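PDB 3Q87: N6 adenine specific DNA methylase from Encephalitozoon cuniculi, which serves as the Mtq2 catalytic subunit of the Mtq2-Trm112 complex, which methylates the translation termination factor eRF1 with S-adenosylmethionine as probable methyl donor. Local coordinates for residues B[30-35]-B[55-60]; B[9-14]-B[34-39]; B[86-91]-B[120-125]. All coordinates share one frame; numbering follows the deposited sequence.

All three contacts are largely buried and all touch the S-adenosylmethionine, each at a different part of it. Interactions 1 and 2 share Thr34 and Gly35 at the start of helix 36-41 and meet where Thr32 OG1 lies 3.3 Å from Thr38 OG1, probably a hydrogen bond. Interaction 3 lies against another side of helix 8-20 and joins interaction 2 through Asp9, whose OD2 is 2.9 Å from Tyr88 OH. Their chemistry differs: interaction 1 mixes a histidine ring with backbone carbonyls and threonines, interaction 2 is apolar helix packing, and interaction 3 sets proline and tyrosine rings against a strand, thinning toward the exposed Asp91.

Interaction 1 (B[30-35]-B[55-60]); sequences LGTSTG and RALESH. With SAM (S-adenosylmethionine), chain D.
His60 packs its ring against the type II' turn from Thr32 to Gly35, and its course shows how segments 30-35 and 55-60 meet. From CB, CG stands anti to the backbone N (chi1 -171°), beside the carbonyl carbon, and the end of the side chain comes nearer the turn. The ring then faces Thr34 O, a carbonyl oxygen 3.7 Å above its plane and over its centre; the Thr34 carbonyl carbon and Gly35 N lie over a face as well. ND1 gives a weak, bent hydrogen bond to Ser33 O at 3.3 Å, with an N-H...O angle of 139°. Further out, CE1 comes to 2.9 Å from Thr32 OG1 near the ring plane, a tip-to-tip approach of the two side chains. That hydroxyl has polar partners elsewhere, Asp29 and Thr38. At the far end, His60 NE2 lies 3.5 Å from Gly35 CA.

Around the histidine, Ala56 CB packs on Ser33 O at 3.5 Å, and Thr34 CG2 lies 3.6 Å from both Ala56 O and Ser59 O. Leu57 CD2 meets Thr32 CG2 at 3.8 Å, the two side chains crossing at about a right angle. Just before the turn, Gly31 O accepts a hydrogen bond from the ligand amino nitrogen, SAM N, at 2.7 Å. This is the glycine-rich loop of Rossmann-fold methyltransferases, linking strand 26-30 to helix 36-41. Helix 54-58 flanks it, and His60, just past the helix end, touches Ser49 and Leu65 of strands 46-51 and 65-67, while Leu57 packs on Ile115 of the partner chain, ECU08_1170.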
loop_
_atom_site.group_PDB
_atom_site.type_symbol
_atom_site.label_atom_id
_atom_site.label_comp_id
_atom_site.label_asym_id
_atom_site.label_seq_id
_atom_site.Cartn_x
_atom_site.Cartn_y
_atom_site.Cartn_z
ATOM N N LEU B 30 -1.590 -4.045 4.125
ATOM C CA LEU B 30 -1.539 -3.084 5.214
ATOM C C LEU B 30 -1.044 -3.773 6.487
ATOM O O LEU B 30 -1.558 -4.824 6.845
ATOM C CB LEU B 30 -2.951 -2.535 5.427
ATOM C CG LEU B 30 -3.191 -1.397 6.410
ATOM C CD1 LEU B 30 -2.396 -0.188 6.003
ATOM C CD2 LEU B 30 -4.684 -1.056 6.453
ATOM N N GLY B 31 -0.073 -3.180 7.180
ATOM C CA GLY B 31 0.547 -3.844 8.318
ATOM C C GLY B 31 1.341 -5.053 7.823
ATOM O O GLY B 31 1.206 -6.171 8.319
ATOM N N THR B 32 2.191 -4.812 6.835
ATOM C CA THR B 32 2.906 -5.873 6.158
ATOM C C THR B 32 3.914 -6.540 7.066
ATOM O O THR B 32 4.280 -7.689 6.836
ATOM C CB THR B 32 3.655 -5.342 4.908
ATOM O OG1 THR B 32 4.333 -6.417 4.264
ATOM C CG2 THR B 32 4.655 -4.273 5.292
ATOM N N SER B 33 4.362 -5.817 8.090
ATOM C CA SER B 33 5.464 -6.289 8.936
ATOM C C SER B 33 6.690 -6.651 8.076
ATOM O O SER B 33 7.193 -5.792 7.346
ATOM C CB SER B 33 5.027 -7.443 9.827
ATOM O OG SER B 33 6.018 -7.723 10.809
ATOM N N THR B 34 7.171 -7.894 8.136
ATOM C CA THR B 34 8.301 -8.295 7.272
ATOM C C THR B 34 7.901 -8.953 5.931
ATOM O O THR B 34 8.760 -9.462 5.192
ATOM C CB THR B 34 9.351 -9.196 8.018
ATOM O OG1 THR B 34 8.700 -10.340 8.577
ATOM C CG2 THR B 34 10.053 -8.421 9.130
ATOM N N GLY B 35 6.607 -8.949 5.626
ATOM C CA GLY B 35 6.151 -9.205 4.265
ATOM C C GLY B 35 5.830 -10.634 3.880
ATOM O O GLY B 35 5.823 -10.966 2.696
ATOM N N ARG B 55 11.312 -0.740 11.763
ATOM C CA ARG B 55 12.188 -1.881 11.961
ATOM C C ARG B 55 11.772 -3.075 11.100
ATOM O O ARG B 55 12.623 -3.735 10.521
ATOM C CB ARG B 55 12.238 -2.264 13.438
ATOM C CG ARG B 55 13.442 -1.705 14.164
ATOM C CD ARG B 55 13.276 -1.799 15.669
ATOM N NE ARG B 55 12.665 -0.587 16.193
ATOM C CZ ARG B 55 13.346 0.398 16.764
ATOM N NH1 ARG B 55 14.661 0.293 16.902
ATOM N NH2 ARG B 55 12.712 1.478 17.203
ATOM N N ALA B 56 10.469 -3.343 11.009
ATOM C CA ALA B 56 9.986 -4.455 10.185
ATOM C C ALA B 56 10.237 -4.169 8.717
ATOM O O ALA B 56 10.658 -5.049 7.967
ATOM C CB ALA B 56 8.511 -4.701 10.419
ATOM N N LEU B 57 9.981 -2.930 8.310
ATOM C CA LEU B 57 10.197 -2.545 6.924
ATOM C C LEU B 57 11.666 -2.692 6.546
ATOM O O LEU B 57 11.980 -3.054 5.421
ATOM C CB LEU B 57 9.731 -1.107 6.660
ATOM C CG LEU B 57 8.223 -0.824 6.701
ATOM C CD1 LEU B 57 7.959 0.625 6.273
ATOM C CD2 LEU B 57 7.425 -1.798 5.834
ATOM N N GLU B 58 12.553 -2.389 7.487
ATOM C CA GLU B 58 13.995 -2.476 7.263
ATOM C C GLU B 58 14.501 -3.920 7.138
ATOM O O GLU B 58 15.584 -4.153 6.612
ATOM C CB GLU B 58 14.754 -1.766 8.386
ATOM C CG GLU B 58 14.750 -0.241 8.259
ATOM C CD GLU B 58 15.282 0.449 9.511
ATOM O OE1 GLU B 58 15.511 -0.245 10.531
ATOM O OE2 GLU B 58 15.462 1.685 9.482
ATOM N N SER B 59 13.719 -4.882 7.622
ATOM C CA SER B 59 14.072 -6.291 7.473
ATOM C C SER B 59 13.038 -7.036 6.627
ATOM O O SER B 59 12.779 -8.228 6.827
ATOM C CB SER B 59 14.224 -6.942 8.851
ATOM O OG SER B 59 15.274 -6.317 9.571
ATOM N N HIS B 60 12.453 -6.328 5.671
ATOM C CA HIS B 60 11.333 -6.857 4.893
ATOM C C HIS B 60 11.814 -7.862 3.836
ATOM O O HIS B 60 12.899 -7.694 3.264
ATOM C CB HIS B 60 10.579 -5.686 4.247
ATOM C CG HIS B 60 9.286 -6.065 3.597
ATOM N ND1 HIS B 60 8.055 -5.766 4.146
ATOM C CD2 HIS B 60 9.031 -6.697 2.428
ATOM C CE1 HIS B 60 7.101 -6.208 3.350
ATOM N NE2 HIS B 60 7.667 -6.763 2.293
HETATM N N SAM D . 0.979 -8.860 8.181
HETATM C CA SAM D . 1.730 -9.426 9.309
HETATM C C SAM D . 1.259 -10.867 9.552
HETATM O O SAM D . 1.965 -11.694 10.130
HETATM O OXT SAM D . 0.153 -11.245 9.171
HETATM C CB SAM D . 1.711 -8.562 10.600
HETATM C CG SAM D . 0.422 -8.385 11.443
HETATM S SD SAM D . 0.568 -7.547 13.082
HETATM C CE SAM D . -0.729 -8.345 14.053
HETATM C "C5'" SAM D . -0.183 -5.925 12.798
HETATM C "C4'" SAM D . 0.785 -5.063 12.002
HETATM O "O4'" SAM D . 0.229 -3.772 11.816
HETATM C "C3'" SAM D . 2.125 -4.880 12.698
HETATM O "O3'" SAM D . 3.149 -5.125 11.759
HETATM C "C2'" SAM D . 2.145 -3.422 13.112
HETATM O "O2'" SAM D . 3.423 -2.831 13.073
HETATM C "C1'" SAM D . 1.236 -2.812 12.070
HETATM N N9 SAM D . 0.553 -1.609 12.523
HETATM C C8 SAM D . 0.154 -1.258 13.792
HETATM N N7 SAM D . -0.454 -0.054 13.710
HETATM C C5 SAM D . -0.448 0.345 12.403
HETATM C C6 SAM D . -0.929 1.461 11.742
HETATM N N6 SAM D . -1.548 2.416 12.429
HETATM N N1 SAM D . -0.767 1.579 10.372
HETATM C C2 SAM D . -0.130 0.591 9.640
HETATM N N3 SAM D . 0.345 -0.523 10.304
HETATM C C4 SAM D . 0.188 -0.632 11.650
#

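Interaction 2 (B[9-14]-B[34-39]); sequences DTYTLM and TGVITE. With SAM (S-adenosylmethionine), chain D.
The Tyr11 ring reaches Val36 with its outer part: OH is 4.4 Å from Val36 CG2, a loose approach oblique to the ring. Over one face of that ring, above its centre and 4.0 Å from the plane, sits Thr10 OG1 from the preceding residue. Pro6 touches both Tyr11 and Val36.

The firmer packing lies further along helix 8-20. Met14 extends from its backbone to SD and then turns at chi3 (71°), which carries CE to 3.5 Å from Val36 O. On the way, SD passes Val36 CG2 at 4.0 Å and CG meets Ile37 CG1 at 3.7 Å; the Met14 side chain crosses those of Val36 and Ile37 obliquely. Leu13 comes in beside it: CD2 touches Ile37 CD1 at 3.7 Å, the two chains at about a right angle. The same CD1 also reaches the cofactor, lying 3.6 Å from SAM OXT, one of the carboxylate oxygens. Thr10 borders that carboxylate too, although its CG2 is modelled too near SAM O for the detail to be trusted.

No hydrogen bond joins segment 9-14 to segment 34-39, and Thr10 OG1, covered in part by Val36 CG1, has no partner in the model. Between these two segments the contact therefore rests on apolar packing. Ile37 and Thr10 border the carboxylate end of the ligand, which is probably charged, so apolar groups of the helix after the glycine-rich loop and of helix 8-20 lie beside it.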
loop_
_atom_site.group_PDB
_atom_site.type_symbol
_atom_site.label_atom_id
_atom_site.label_comp_id
_atom_site.label_asym_id
_atom_site.label_seq_id
_atom_site.Cartn_x
_atom_site.Cartn_y
_atom_site.Cartn_z
ATOM N N ASP B 9 -2.247 -17.027 13.141
ATOM C CA ASP B 9 -3.171 -16.021 12.654
ATOM C C ASP B 9 -2.825 -15.604 11.224
ATOM O O ASP B 9 -3.686 -15.620 10.352
ATOM C CB ASP B 9 -3.270 -14.810 13.599
ATOM C CG ASP B 9 -1.923 -14.133 13.878
ATOM O OD1 ASP B 9 -0.850 -14.754 13.749
ATOM O OD2 ASP B 9 -1.951 -12.945 14.258
ATOM N N THR B 10 -1.563 -15.258 10.974
ATOM C CA THR B 10 -1.184 -14.854 9.623
ATOM C C THR B 10 -1.457 -15.992 8.630
ATOM O O THR B 10 -1.987 -15.765 7.560
ATOM C CB THR B 10 0.287 -14.357 9.501
ATOM O OG1 THR B 10 1.057 -15.273 8.717
ATOM C CG2 THR B 10 0.939 -14.171 10.845
ATOM N N TYR B 11 -1.123 -17.221 8.998
ATOM C CA TYR B 11 -1.329 -18.329 8.067
ATOM C C TYR B 11 -2.800 -18.643 7.749
ATOM O O TYR B 11 -3.104 -19.149 6.676
ATOM C CB TYR B 11 -0.561 -19.573 8.522
ATOM C CG TYR B 11 0.929 -19.348 8.460
ATOM C CD1 TYR B 11 1.540 -18.997 7.263
ATOM C CD2 TYR B 11 1.721 -19.459 9.591
ATOM C CE1 TYR B 11 2.908 -18.783 7.186
ATOM C CE2 TYR B 11 3.089 -19.233 9.528
ATOM C CZ TYR B 11 3.673 -18.902 8.321
ATOM O OH TYR B 11 5.033 -18.683 8.241
ATOM N N THR B 12 -3.714 -18.339 8.660
ATOM C CA THR B 12 -5.125 -18.504 8.323
ATOM C C THR B 12 -5.583 -17.423 7.320
ATOM O O THR B 12 -6.384 -17.696 6.431
ATOM C CB THR B 12 -6.056 -18.521 9.567
ATOM O OG1 THR B 12 -6.431 -17.187 9.911
ATOM C CG2 THR B 12 -5.371 -19.166 10.752
ATOM N N LEU B 13 -5.071 -16.203 7.457
ATOM C CA LEU B 13 -5.339 -15.173 6.456
ATOM C C LEU B 13 -4.762 -15.619 5.110
ATOM O O LEU B 13 -5.450 -15.605 4.091
ATOM C CB LEU B 13 -4.790 -13.799 6.899
ATOM C CG LEU B 13 -4.977 -12.591 5.962
ATOM C CD1 LEU B 13 -6.406 -12.482 5.467
ATOM C CD2 LEU B 13 -4.531 -11.259 6.622
ATOM N N MET B 14 -3.510 -16.061 5.118
ATOM C CA MET B 14 -2.872 -16.512 3.890
ATOM C C MET B 14 -3.632 -17.666 3.232
ATOM O O MET B 14 -3.793 -17.688 2.009
ATOM C CB MET B 14 -1.422 -16.910 4.155
ATOM C CG MET B 14 -0.558 -15.723 4.555
ATOM S SD MET B 14 1.181 -16.129 4.877
ATOM C CE MET B 14 1.795 -16.491 3.224
ATOM N N THR B 34 7.171 -7.894 8.136
ATOM C CA THR B 34 8.301 -8.295 7.272
ATOM C C THR B 34 7.901 -8.953 5.931
ATOM O O THR B 34 8.760 -9.462 5.192
ATOM C CB THR B 34 9.351 -9.196 8.018
ATOM O OG1 THR B 34 8.700 -10.340 8.577
ATOM C CG2 THR B 34 10.053 -8.421 9.130
ATOM N N GLY B 35 6.607 -8.949 5.626
ATOM C CA GLY B 35 6.151 -9.205 4.265
ATOM C C GLY B 35 5.830 -10.634 3.880
ATOM O O GLY B 35 5.823 -10.966 2.696
ATOM N N VAL B 36 5.549 -11.485 4.863
ATOM C CA VAL B 36 5.163 -12.861 4.560
ATOM C C VAL B 36 3.936 -12.909 3.638
ATOM O O VAL B 36 3.887 -13.694 2.702
ATOM C CB VAL B 36 4.960 -13.717 5.855
ATOM C CG1 VAL B 36 3.644 -13.348 6.578
ATOM C CG2 VAL B 36 5.037 -15.191 5.544
ATOM N N ILE B 37 2.952 -12.051 3.878
ATOM C CA ILE B 37 1.776 -12.039 3.010
ATOM C C ILE B 37 2.059 -11.388 1.639
ATOM O O ILE B 37 1.592 -11.871 0.591
ATOM C CB ILE B 37 0.576 -11.380 3.709
ATOM C CG1 ILE B 37 0.214 -12.166 4.972
ATOM C CG2 ILE B 37 -0.617 -11.330 2.774
ATOM C CD1 ILE B 37 -0.952 -11.546 5.762
ATOM N N THR B 38 2.852 -10.319 1.647
ATOM C CA THR B 38 3.325 -9.692 0.413
ATOM C C THR B 38 4.005 -10.715 -0.505
ATOM O O THR B 38 3.766 -10.745 -1.712
ATOM C CB THR B 38 4.321 -8.527 0.697
ATOM O OG1 THR B 38 3.612 -7.408 1.235
ATOM C CG2 THR B 38 5.042 -8.088 -0.596
ATOM N N GLU B 39 4.850 -11.549 0.083
ATOM C CA GLU B 39 5.551 -12.591 -0.663
ATOM C C GLU B 39 4.592 -13.493 -1.456
ATOM O O GLU B 39 4.863 -13.855 -2.605
ATOM C CB GLU B 39 6.398 -13.437 0.289
ATOM C CG GLU B 39 7.508 -14.233 -0.408
ATOM C CD GLU B 39 8.417 -14.945 0.587
ATOM O OE1 GLU B 39 9.652 -14.836 0.451
ATOM O OE2 GLU B 39 7.898 -15.610 1.510
HETATM N N SAM D . 0.979 -8.860 8.181
HETATM C CA SAM D . 1.730 -9.426 9.309
HETATM C C SAM D . 1.259 -10.867 9.552
HETATM O O SAM D . 1.965 -11.694 10.130
HETATM O OXT SAM D . 0.153 -11.245 9.171
HETATM C CB SAM D . 1.711 -8.562 10.600
HETATM C CG SAM D . 0.422 -8.385 11.443
HETATM S SD SAM D . 0.568 -7.547 13.082
HETATM C CE SAM D . -0.729 -8.345 14.053
HETATM C "C5'" SAM D . -0.183 -5.925 12.798
HETATM C "C4'" SAM D . 0.785 -5.063 12.002
HETATM O "O4'" SAM D . 0.229 -3.772 11.816
HETATM C "C3'" SAM D . 2.125 -4.880 12.698
HETATM O "O3'" SAM D . 3.149 -5.125 11.759
HETATM C "C2'" SAM D . 2.145 -3.422 13.112
HETATM O "O2'" SAM D . 3.423 -2.831 13.073
HETATM C "C1'" SAM D . 1.236 -2.812 12.070
HETATM N N9 SAM D . 0.553 -1.609 12.523
HETATM C C8 SAM D . 0.154 -1.258 13.792
HETATM N N7 SAM D . -0.454 -0.054 13.710
HETATM C C5 SAM D . -0.448 0.345 12.403
HETATM C C6 SAM D . -0.929 1.461 11.742
HETATM N N6 SAM D . -1.548 2.416 12.429
HETATM N N1 SAM D . -0.767 1.579 10.372
HETATM C C2 SAM D . -0.130 0.591 9.640
HETATM N N3 SAM D . 0.345 -0.523 10.304
HETATM C C4 SAM D . 0.188 -0.632 11.650
#

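Interaction 3 (B[86-91]-B[120-125]); sequences PPYVPD and YLLVIE. With SAM (S-adenosylmethionine), chain D.
Tyr88 and Ile124 make the close-packed part of this contact. Ile124 CG2 lies over a face of the tyrosine ring, 3.9 Å from its centroid and 15° off the ring normal, a CH-pi contact displaced toward the rim. Ile124 CD1 comes closer still, to 3.5 Å from Tyr88 CD1, and the two side chains cross at about a right angle. Tyr88 CB points toward the strand, and CG stands between the backbone N and the carbonyl carbon (chi1 59°); CE2 also meets Leu122 CD2 at 3.8 Å. Its hydroxyl is bound by Asp9 of helix 8-20.

Pro86 fills the other tight spot. Its CD sits 3.0 Å from Leu122 O, a buried carbonyl oxygen with no hydrogen-bond partner in the model, and its CG touches Leu121 CD1 at 3.8 Å. Beyond Tyr88 the fit slackens: Val89 points away from strand 118-124, Pro90 stays 4.6 Å from it at its nearest, and Asp91 stands exposed.

Another side of the loop faces the cofactor, with Pro86 O 3.5 Å from SAM CE, the transferable methyl carbon. Asn85, which binds the cofactor, and Pro86, Pro87 and Tyr88 spell the NPPY motif of N6-adenine and PrmC-type glutamine methyltransferases, which in those relatives holds the target amino or amide nitrogen and probably does so here.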
loop_
_atom_site.group_PDB
_atom_site.type_symbol
_atom_site.label_atom_id
_atom_site.label_comp_id
_atom_site.label_asym_id
_atom_site.label_seq_id
_atom_site.Cartn_x
_atom_site.Cartn_y
_atom_site.Cartn_z
ATOM N N PRO B 86 -4.609 -6.818 11.524
ATOM C CA PRO B 86 -4.420 -5.597 12.314
ATOM C C PRO B 86 -3.904 -5.868 13.726
ATOM O O PRO B 86 -3.939 -7.022 14.164
ATOM C CB PRO B 86 -5.838 -5.030 12.385
ATOM C CG PRO B 86 -6.709 -6.257 12.430
ATOM C CD PRO B 86 -5.980 -7.344 11.648
ATOM N N PRO B 87 -3.415 -4.825 14.425
ATOM C CA PRO B 87 -3.121 -4.954 15.863
ATOM C C PRO B 87 -4.446 -5.180 16.565
ATOM O O PRO B 87 -5.271 -4.278 16.574
ATOM C CB PRO B 87 -2.616 -3.568 16.270
ATOM C CG PRO B 87 -2.579 -2.742 15.030
ATOM C CD PRO B 87 -3.269 -3.446 13.926
ATOM N N TYR B 88 -4.661 -6.354 17.133
ATOM C CA TYR B 88 -5.986 -6.707 17.590
ATOM C C TYR B 88 -6.038 -7.069 19.084
ATOM O O TYR B 88 -7.076 -7.491 19.583
ATOM C CB TYR B 88 -6.535 -7.855 16.731
ATOM C CG TYR B 88 -5.694 -9.123 16.741
ATOM C CD1 TYR B 88 -5.492 -9.836 17.919
ATOM C CD2 TYR B 88 -5.135 -9.629 15.564
ATOM C CE1 TYR B 88 -4.739 -10.999 17.937
ATOM C CE2 TYR B 88 -4.377 -10.795 15.564
ATOM C CZ TYR B 88 -4.181 -11.472 16.758
ATOM O OH TYR B 88 -3.437 -12.626 16.781
ATOM N N VAL B 89 -4.930 -6.895 19.792
ATOM C CA VAL B 89 -4.832 -7.362 21.174
ATOM C C VAL B 89 -5.450 -6.365 22.153
ATOM O O VAL B 89 -5.011 -5.217 22.234
ATOM C CB VAL B 89 -3.377 -7.638 21.587
ATOM C CG1 VAL B 89 -3.319 -8.076 23.065
ATOM C CG2 VAL B 89 -2.749 -8.690 20.675
ATOM N N PRO B 90 -6.476 -6.809 22.901
ATOM C CA PRO B 90 -7.247 -5.935 23.790
ATOM C C PRO B 90 -6.431 -5.408 24.952
ATOM O O PRO B 90 -5.534 -6.098 25.425
ATOM C CB PRO B 90 -8.353 -6.862 24.328
ATOM C CG PRO B 90 -8.372 -8.038 23.408
ATOM C CD PRO B 90 -6.966 -8.198 22.935
ATOM N N ASP B 91 -6.735 -4.185 25.381
ATOM C CA ASP B 91 -6.222 -3.626 26.634
ATOM C C ASP B 91 -4.732 -3.310 26.656
ATOM O O ASP B 91 -4.137 -3.138 27.721
ATOM C CB ASP B 91 -6.606 -4.520 27.815
ATOM C CG ASP B 91 -8.098 -4.574 28.018
ATOM O OD1 ASP B 91 -8.759 -3.551 27.735
ATOM O OD2 ASP B 91 -8.613 -5.632 28.438
ATOM N N TYR B 120 -9.899 -7.733 2.847
ATOM C CA TYR B 120 -9.829 -8.943 3.671
ATOM C C TYR B 120 -9.262 -8.518 5.023
ATOM O O TYR B 120 -8.159 -7.971 5.093
ATOM C CB TYR B 120 -8.928 -9.985 3.014
ATOM C CG TYR B 120 -9.452 -10.480 1.681
ATOM C CD1 TYR B 120 -10.340 -11.544 1.615
ATOM C CD2 TYR B 120 -9.080 -9.863 0.490
ATOM C CE1 TYR B 120 -10.830 -11.999 0.386
ATOM C CE2 TYR B 120 -9.566 -10.308 -0.738
ATOM C CZ TYR B 120 -10.440 -11.376 -0.781
ATOM O OH TYR B 120 -10.925 -11.816 -1.994
ATOM N N LEU B 121 -10.026 -8.740 6.088
ATOM C CA LEU B 121 -9.641 -8.278 7.419
ATOM C C LEU B 121 -9.643 -9.438 8.410
ATOM O O LEU B 121 -10.564 -10.239 8.413
ATOM C CB LEU B 121 -10.598 -7.188 7.897
ATOM C CG LEU B 121 -10.407 -6.648 9.315
ATOM C CD1 LEU B 121 -9.087 -5.870 9.433
ATOM C CD2 LEU B 121 -11.588 -5.745 9.684
ATOM N N LEU B 122 -8.611 -9.529 9.243
ATOM C CA LEU B 122 -8.565 -10.555 10.269
ATOM C C LEU B 122 -8.950 -9.957 11.610
ATOM O O LEU B 122 -8.521 -8.865 11.962
ATOM C CB LEU B 122 -7.176 -11.205 10.362
ATOM C CG LEU B 122 -7.042 -12.330 11.410
ATOM C CD1 LEU B 122 -5.926 -13.276 11.027
ATOM C CD2 LEU B 122 -6.812 -11.799 12.830
ATOM N N VAL B 123 -9.765 -10.692 12.357
ATOM C CA VAL B 123 -10.223 -10.249 13.649
ATOM C C VAL B 123 -10.238 -11.472 14.571
ATOM O O VAL B 123 -10.211 -12.589 14.093
ATOM C CB VAL B 123 -11.629 -9.633 13.528
ATOM C CG1 VAL B 123 -12.286 -9.577 14.863
ATOM C CG2 VAL B 123 -11.559 -8.241 12.888
ATOM N N ILE B 124 -10.238 -11.262 15.882
ATOM C CA ILE B 124 -10.403 -12.374 16.812
ATOM C C ILE B 124 -11.714 -12.239 17.592
ATOM O O ILE B 124 -12.338 -11.190 17.584
ATOM C CB ILE B 124 -9.209 -12.506 17.780
ATOM C CG1 ILE B 124 -9.072 -11.250 18.638
ATOM C CG2 ILE B 124 -7.924 -12.796 17.003
ATOM C CD1 ILE B 124 -8.072 -11.405 19.774
ATOM N N GLU B 125 -12.129 -13.313 18.257
ATOM C CA GLU B 125 -13.415 -13.334 18.944
ATOM C C GLU B 125 -13.557 -12.159 19.909
ATOM O O GLU B 125 -14.631 -11.559 20.027
ATOM C CB GLU B 125 -13.596 -14.659 19.685
ATOM C CG GLU B 125 -15.026 -14.974 20.084
ATOM C CD GLU B 125 -15.189 -16.432 20.490
ATOM O OE1 GLU B 125 -15.342 -17.294 19.592
ATOM O OE2 GLU B 125 -15.157 -16.718 21.704
HETATM N N SAM D . 0.979 -8.860 8.181
HETATM C CA SAM D . 1.730 -9.426 9.309
HETATM C C SAM D . 1.259 -10.867 9.552
HETATM O O SAM D . 1.965 -11.694 10.130
HETATM O OXT SAM D . 0.153 -11.245 9.171
HETATM C CB SAM D . 1.711 -8.562 10.600
HETATM C CG SAM D . 0.422 -8.385 11.443
HETATM S SD SAM D . 0.568 -7.547 13.082
HETATM C CE SAM D . -0.729 -8.345 14.053
HETATM C "C5'" SAM D . -0.183 -5.925 12.798
HETATM C "C4'" SAM D . 0.785 -5.063 12.002
HETATM O "O4'" SAM D . 0.229 -3.772 11.816
HETATM C "C3'" SAM D . 2.125 -4.880 12.698
HETATM O "O3'" SAM D . 3.149 -5.125 11.759
HETATM C "C2'" SAM D . 2.145 -3.422 13.112
HETATM O "O2'" SAM D . 3.423 -2.831 13.073
HETATM C "C1'" SAM D . 1.236 -2.812 12.070
HETATM N N9 SAM D . 0.553 -1.609 12.523
HETATM C C8 SAM D . 0.154 -1.258 13.792
HETATM N N7 SAM D . -0.454 -0.054 13.710
HETATM C C5 SAM D . -0.448 0.345 12.403
HETATM C C6 SAM D . -0.929 1.461 11.742
HETATM N N6 SAM D . -1.548 2.416 12.429
HETATM N N1 SAM D . -0.767 1.579 10.372
HETATM C C2 SAM D . -0.130 0.591 9.640
HETATM N N3 SAM D . 0.345 -0.523 10.304
HETATM C C4 SAM D . 0.188 -0.632 11.650
#